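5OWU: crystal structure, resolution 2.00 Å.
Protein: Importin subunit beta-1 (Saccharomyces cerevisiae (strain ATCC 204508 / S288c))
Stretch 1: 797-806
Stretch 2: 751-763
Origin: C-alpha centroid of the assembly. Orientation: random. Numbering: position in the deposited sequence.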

ATOM      1  N   ALA A 797      16.866 -10.982  -1.382  1.00 45.72           N
ATOM      2  CA  ALA A 797      17.015 -11.555  -2.720  1.00 49.80           C
ATOM      3  C   ALA A 797      17.555 -10.528  -3.709  1.00 44.77           C
ATOM      4  O   ALA A 797      18.367 -10.865  -4.583  1.00 38.80           O
ATOM      5  CB  ALA A 797      15.677 -12.108  -3.217  1.00 37.81           C
ATOM      6  N   THR A 798      17.108  -9.275  -3.591  1.00 37.84           N
ATOM      7  CA  THR A 798      17.601  -8.218  -4.470  1.00 47.22           C
ATOM      8  C   THR A 798      19.100  -8.013  -4.285  1.00 44.29           C
ATOM      9  O   THR A 798      19.859  -7.968  -5.261  1.00 34.94           O
ATOM     10  CB  THR A 798      16.840  -6.919  -4.200  1.00 40.19           C
ATOM     11  OG1 THR A 798      15.435  -7.138  -4.401  1.00 48.28           O
ATOM     12  CG2 THR A 798      17.320  -5.790  -5.124  1.00 41.94           C
ATOM     13  N   SER A 799      19.547  -7.895  -3.034  1.00 43.13           N
ATOM     14  CA  SER A 799      20.972  -7.700  -2.790  1.00 48.47           C
ATOM     15  C   SER A 799      21.778  -8.923  -3.202  1.00 38.47           C
ATOM     16  O   SER A 799      22.894  -8.790  -3.719  1.00 40.95           O
ATOM     17  CB  SER A 799      21.219  -7.364  -1.317  1.00 46.85           C
ATOM     18  OG  SER A 799      21.188  -5.962  -1.126  1.00 37.82           O
ATOM     19  N   ARG A 800      21.238 -10.123  -2.977  1.00 40.06           N
ATOM     20  CA  ARG A 800      21.944 -11.324  -3.409  1.00 54.48           C
ATOM     21  C   ARG A 800      22.143 -11.320  -4.917  1.00 30.75           C
ATOM     22  O   ARG A 800      23.240 -11.615  -5.411  1.00 33.65           O
ATOM     23  CB  ARG A 800      21.188 -12.584  -2.981  1.00 50.06           C
ATOM     24  CG  ARG A 800      21.916 -13.868  -3.373  1.00 54.00           C
ATOM     25  CD  ARG A 800      21.348 -15.102  -2.692  1.00 66.33           C
ATOM     26  NE  ARG A 800      19.946 -15.344  -3.034  1.00 64.96           N
ATOM     27  CZ  ARG A 800      18.922 -15.284  -2.184  1.00 69.15           C
ATOM     28  NH1 ARG A 800      19.111 -14.993  -0.904  1.00 68.04           N
ATOM     29  NH2 ARG A 800      17.692 -15.525  -2.619  1.00 61.48           N
ATOM     30  N   ALA A 801      21.099 -10.968  -5.667  1.00 36.28           N
ATOM     31  CA  ALA A 801      21.236 -10.947  -7.119  1.00 35.77           C
ATOM     32  C   ALA A 801      22.204  -9.855  -7.574  1.00 32.73           C
ATOM     33  O   ALA A 801      23.031 -10.086  -8.461  1.00 36.40           O
ATOM     34  CB  ALA A 801      19.868 -10.769  -7.769  1.00 34.34           C
ATOM     35  N   ALA A 802      22.129  -8.663  -6.976  1.00 34.48           N
ATOM     36  CA  ALA A 802      22.969  -7.553  -7.429  1.00 37.38           C
ATOM     37  C   ALA A 802      24.447  -7.803  -7.134  1.00 37.27           C
ATOM     38  O   ALA A 802      25.315  -7.622  -8.004  1.00 33.91           O
ATOM     39  CB  ALA A 802      22.505  -6.253  -6.774  1.00 44.14           C
ATOM     40  N   VAL A 803      24.761  -8.199  -5.900  1.00 40.32           N
ATOM     41  CA  VAL A 803      26.154  -8.486  -5.579  1.00 46.59           C
ATOM     42  C   VAL A 803      26.628  -9.696  -6.388  1.00 44.27           C
ATOM     43  O   VAL A 803      27.796  -9.762  -6.820  1.00 41.53           O
ATOM     44  CB  VAL A 803      26.299  -8.664  -4.051  1.00 42.58           C
ATOM     45  CG1 VAL A 803      25.807 -10.022  -3.593  1.00 41.83           C
ATOM     46  CG2 VAL A 803      27.727  -8.431  -3.613  1.00 47.99           C
ATOM     47  N   GLY A 804      25.719 -10.637  -6.660  1.00 33.83           N
ATOM     48  CA  GLY A 804      26.041 -11.720  -7.578  1.00 34.31           C
ATOM     49  C   GLY A 804      26.442 -11.222  -8.956  1.00 40.40           C
ATOM     50  O   GLY A 804      27.395 -11.723  -9.554  1.00 38.77           O
ATOM     51  N   LEU A 805      25.713 -10.233  -9.483  1.00 34.49           N
ATOM     52  CA  LEU A 805      26.099  -9.623 -10.751  1.00 34.30           C
ATOM     53  C   LEU A 805      27.503  -9.048 -10.676  1.00 38.68           C
ATOM     54  O   LEU A 805      28.296  -9.194 -11.618  1.00 32.59           O
ATOM     55  CB  LEU A 805      25.115  -8.519 -11.138  1.00 35.93           C
ATOM     56  CG  LEU A 805      23.803  -8.925 -11.801  1.00 34.17           C
ATOM     57  CD1 LEU A 805      22.887  -7.716 -11.883  1.00 36.38           C
ATOM     58  CD2 LEU A 805      24.057  -9.508 -13.189  1.00 31.26           C
ATOM     59  N   ILE A 806      27.826  -8.365  -9.572  1.00 36.06           N
ATOM     60  CA  ILE A 806      29.173  -7.804  -9.439  1.00 36.24           C
ATOM     61  C   ILE A 806      30.208  -8.909  -9.620  1.00 36.77           C
ATOM     62  O   ILE A 806      31.169  -8.784 -10.403  1.00 41.91           O
ATOM     63  CB  ILE A 806      29.327  -7.088  -8.085  1.00 48.21           C
ATOM     64  CG1 ILE A 806      28.326  -5.932  -7.979  1.00 39.69           C
ATOM     65  CG2 ILE A 806      30.752  -6.560  -7.922  1.00 50.26           C
ATOM     66  CD1 ILE A 806      28.331  -5.212  -6.624  1.00 44.65           C
TER
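Stretch 2 (751-763) LEAVLDAYVGIVA

Stretch 2 is helical throughout, as is stretch 1, and the two helices run in broadly the same direction, their axes crossing at 39° with a closest approach of 10.2 Å. No direct hydrogen bond joins them; packing is chiefly apolar, with one water bridge near the start.

At Thr 798, the CA lies 7.3 Å from the CA of Glu 752. The OG1 of Thr 798 and OE2 of Glu 752 are 4.2 Å apart, too far for a direct bond, so a water fills the gap: it accepts from Thr 798 OG1 at 3.0 Å and donates to Glu 752 OE2 at 2.5 Å. Threonine also offers a methyl, CG2, which lies 3.7 Å from Leu 755 CD2.

Ala 801 points toward stretch 2, and its lone methyl is an apolar surface for two side chains: its CB lies 3.8 Å from Leu 755 CD2 and 4.1 Å from Val 759 CG2. Ala 802 is equally compact. Leu 755 thus fits as a knob among Thr 798, Ala 801, Ala 802 and Leu 805.

Leu 805 returns the arrangement, its branched side chain sitting among Leu 755, Tyr 758, Val 759 and Val 762. Its CD1 meets Leu 755 CD1 at 3.5 Å, while its CD2 reaches Val 762 CG2 at 3.8 Å.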

ATOM      1  N   LEU A 751      12.394  -1.685 -11.415  1.00 39.77           N
ATOM      2  CA  LEU A 751      13.819  -1.908 -11.184  1.00 36.78           C
ATOM      3  C   LEU A 751      14.103  -3.363 -10.825  1.00 31.23           C
ATOM      4  O   LEU A 751      15.119  -3.929 -11.253  1.00 33.06           O
ATOM      5  CB  LEU A 751      14.330  -0.967 -10.091  1.00 36.92           C
ATOM      6  CG  LEU A 751      14.310   0.524 -10.454  1.00 46.75           C
ATOM      7  CD1 LEU A 751      14.652   1.391  -9.248  1.00 47.03           C
ATOM      8  CD2 LEU A 751      15.274   0.820 -11.602  1.00 34.44           C
ATOM      9  N   GLU A 752      13.218  -3.992 -10.048  1.00 32.93           N
ATOM     10  CA  GLU A 752      13.384  -5.410  -9.743  1.00 33.57           C
ATOM     11  C   GLU A 752      13.352  -6.249 -11.018  1.00 32.24           C
ATOM     12  O   GLU A 752      14.127  -7.206 -11.165  1.00 31.20           O
ATOM     13  CB  GLU A 752      12.299  -5.867  -8.764  1.00 33.33           C
ATOM     14  CG  GLU A 752      12.486  -5.329  -7.353  1.00 40.67           C
ATOM     15  CD  GLU A 752      11.339  -5.664  -6.423  1.00 46.56           C
ATOM     16  OE1 GLU A 752      10.227  -5.961  -6.911  1.00 45.06           O
ATOM     17  OE2 GLU A 752      11.556  -5.621  -5.194  1.00 40.56           O
ATOM     18  N   ALA A 753      12.462  -5.899 -11.957  1.00 32.44           N
ATOM     19  CA  ALA A 753      12.408  -6.616 -13.230  1.00 31.18           C
ATOM     20  C   ALA A 753      13.672  -6.392 -14.049  1.00 31.51           C
ATOM     21  O   ALA A 753      14.149  -7.309 -14.731  1.00 32.81           O
ATOM     22  CB  ALA A 753      11.184  -6.186 -14.036  1.00 31.99           C
ATOM     23  N   VAL A 754      14.223  -5.176 -14.014  1.00 28.57           N
ATOM     24  CA  VAL A 754      15.482  -4.937 -14.712  1.00 29.29           C
ATOM     25  C   VAL A 754      16.570  -5.825 -14.123  1.00 30.25           C
ATOM     26  O   VAL A 754      17.370  -6.426 -14.854  1.00 27.65           O
ATOM     27  CB  VAL A 754      15.853  -3.441 -14.661  1.00 30.33           C
ATOM     28  CG1 VAL A 754      17.277  -3.200 -15.181  1.00 33.66           C
ATOM     29  CG2 VAL A 754      14.854  -2.629 -15.489  1.00 31.16           C
ATOM     30  N   LEU A 755      16.593  -5.958 -12.793  1.00 35.39           N
ATOM     31  CA  LEU A 755      17.557  -6.858 -12.164  1.00 31.01           C
ATOM     32  C   LEU A 755      17.390  -8.288 -12.671  1.00 25.78           C
ATOM     33  O   LEU A 755      18.383  -8.959 -12.985  1.00 31.28           O
ATOM     34  CB  LEU A 755      17.414  -6.804 -10.643  1.00 32.27           C
ATOM     35  CG  LEU A 755      18.350  -7.707  -9.830  1.00 29.30           C
ATOM     36  CD1 LEU A 755      19.811  -7.489 -10.198  1.00 28.12           C
ATOM     37  CD2 LEU A 755      18.122  -7.456  -8.337  1.00 42.58           C
ATOM     38  N   ASP A 756      16.142  -8.772 -12.760  1.00 32.76           N
ATOM     39  CA  ASP A 756      15.902 -10.090 -13.355  1.00 30.70           C
ATOM     40  C   ASP A 756      16.517 -10.174 -14.751  1.00 34.18           C
ATOM     41  O   ASP A 756      17.209 -11.145 -15.093  1.00 28.82           O
ATOM     42  CB  ASP A 756      14.397 -10.378 -13.452  1.00 25.35           C
ATOM     43  CG  ASP A 756      13.755 -10.684 -12.112  1.00 27.16           C
ATOM     44  OD1 ASP A 756      14.477 -11.042 -11.165  1.00 30.94           O
ATOM     45  OD2 ASP A 756      12.514 -10.587 -12.027  1.00 33.19           O
ATOM     46  N   ALA A 757      16.237  -9.169 -15.582  1.00 25.29           N
ATOM     47  CA  ALA A 757      16.722  -9.181 -16.959  1.00 25.93           C
ATOM     48  C   ALA A 757      18.237  -9.310 -17.001  1.00 23.66           C
ATOM     49  O   ALA A 757      18.782 -10.141 -17.742  1.00 23.73           O
ATOM     50  CB  ALA A 757      16.265  -7.918 -17.685  1.00 32.86           C
ATOM     51  N   TYR A 758      18.940  -8.494 -16.205  1.00 27.22           N
ATOM     52  CA  TYR A 758      20.399  -8.502 -16.245  1.00 25.73           C
ATOM     53  C   TYR A 758      20.960  -9.815 -15.715  1.00 25.73           C
ATOM     54  O   TYR A 758      21.979 -10.307 -16.217  1.00 26.70           O
ATOM     55  CB  TYR A 758      20.966  -7.322 -15.446  1.00 25.92           C
ATOM     56  CG  TYR A 758      20.767  -5.955 -16.081  1.00 31.95           C
ATOM     57  CD1 TYR A 758      20.562  -5.815 -17.452  1.00 29.48           C
ATOM     58  CD2 TYR A 758      20.786  -4.800 -15.305  1.00 26.12           C
ATOM     59  CE1 TYR A 758      20.381  -4.575 -18.024  1.00 34.39           C
ATOM     60  CE2 TYR A 758      20.604  -3.553 -15.871  1.00 33.94           C
ATOM     61  CZ  TYR A 758      20.401  -3.447 -17.231  1.00 33.11           C
ATOM     62  OH  TYR A 758      20.218  -2.211 -17.804  1.00 30.96           O
ATOM     63  N   VAL A 759      20.329 -10.388 -14.685  1.00 30.45           N
ATOM     64  CA  VAL A 759      20.788 -11.679 -14.177  1.00 26.02           C
ATOM     65  C   VAL A 759      20.694 -12.733 -15.272  1.00 25.72           C
ATOM     66  O   VAL A 759      21.646 -13.483 -15.531  1.00 30.32           O
ATOM     67  CB  VAL A 759      19.973 -12.084 -12.936  1.00 26.50           C
ATOM     68  CG1 VAL A 759      20.211 -13.551 -12.555  1.00 34.08           C
ATOM     69  CG2 VAL A 759      20.326 -11.196 -11.777  1.00 26.87           C
ATOM     70  N   GLY A 760      19.539 -12.801 -15.934  1.00 28.91           N
ATOM     71  CA  GLY A 760      19.363 -13.792 -16.978  1.00 24.24           C
ATOM     72  C   GLY A 760      20.312 -13.581 -18.144  1.00 24.54           C
ATOM     73  O   GLY A 760      20.828 -14.541 -18.719  1.00 27.68           O
ATOM     74  N   ILE A 761      20.560 -12.320 -18.503  1.00 27.11           N
ATOM     75  CA  ILE A 761      21.427 -12.018 -19.641  1.00 23.03           C
ATOM     76  C   ILE A 761      22.867 -12.392 -19.320  1.00 27.81           C
ATOM     77  O   ILE A 761      23.559 -13.022 -20.125  1.00 32.33           O
ATOM     78  CB  ILE A 761      21.293 -10.534 -20.026  1.00 27.42           C
ATOM     79  CG1 ILE A 761      19.979 -10.321 -20.772  1.00 27.16           C
ATOM     80  CG2 ILE A 761      22.462 -10.065 -20.877  1.00 32.76           C
ATOM     81  CD1 ILE A 761      19.590  -8.859 -20.947  1.00 33.09           C
ATOM     82  N   VAL A 762      23.336 -12.016 -18.134  1.00 30.95           N
ATOM     83  CA  VAL A 762      24.707 -12.336 -17.760  1.00 26.98           C
ATOM     84  C   VAL A 762      24.891 -13.847 -17.648  1.00 32.48           C
ATOM     85  O   VAL A 762      25.935 -14.383 -18.034  1.00 36.54           O
ATOM     86  CB  VAL A 762      25.074 -11.600 -16.459  1.00 32.76           C
ATOM     87  CG1 VAL A 762      26.413 -12.076 -15.911  1.00 33.94           C
ATOM     88  CG2 VAL A 762      25.116 -10.114 -16.739  1.00 26.32           C
ATOM     89  N   ALA A 763      23.879 -14.560 -17.144  1.00 27.88           N
ATOM     90  CA  ALA A 763      23.955 -16.020 -17.121  1.00 27.60           C
ATOM     91  C   ALA A 763      24.009 -16.589 -18.533  1.00 31.30           C
ATOM     92  O   ALA A 763      24.838 -17.451 -18.837  1.00 34.53           O
ATOM     93  CB  ALA A 763      22.764 -16.603 -16.361  1.00 29.42           C
TER
HETATM   94  O   HOH W   1      13.615  -4.790  -4.071  1.00 43.63           O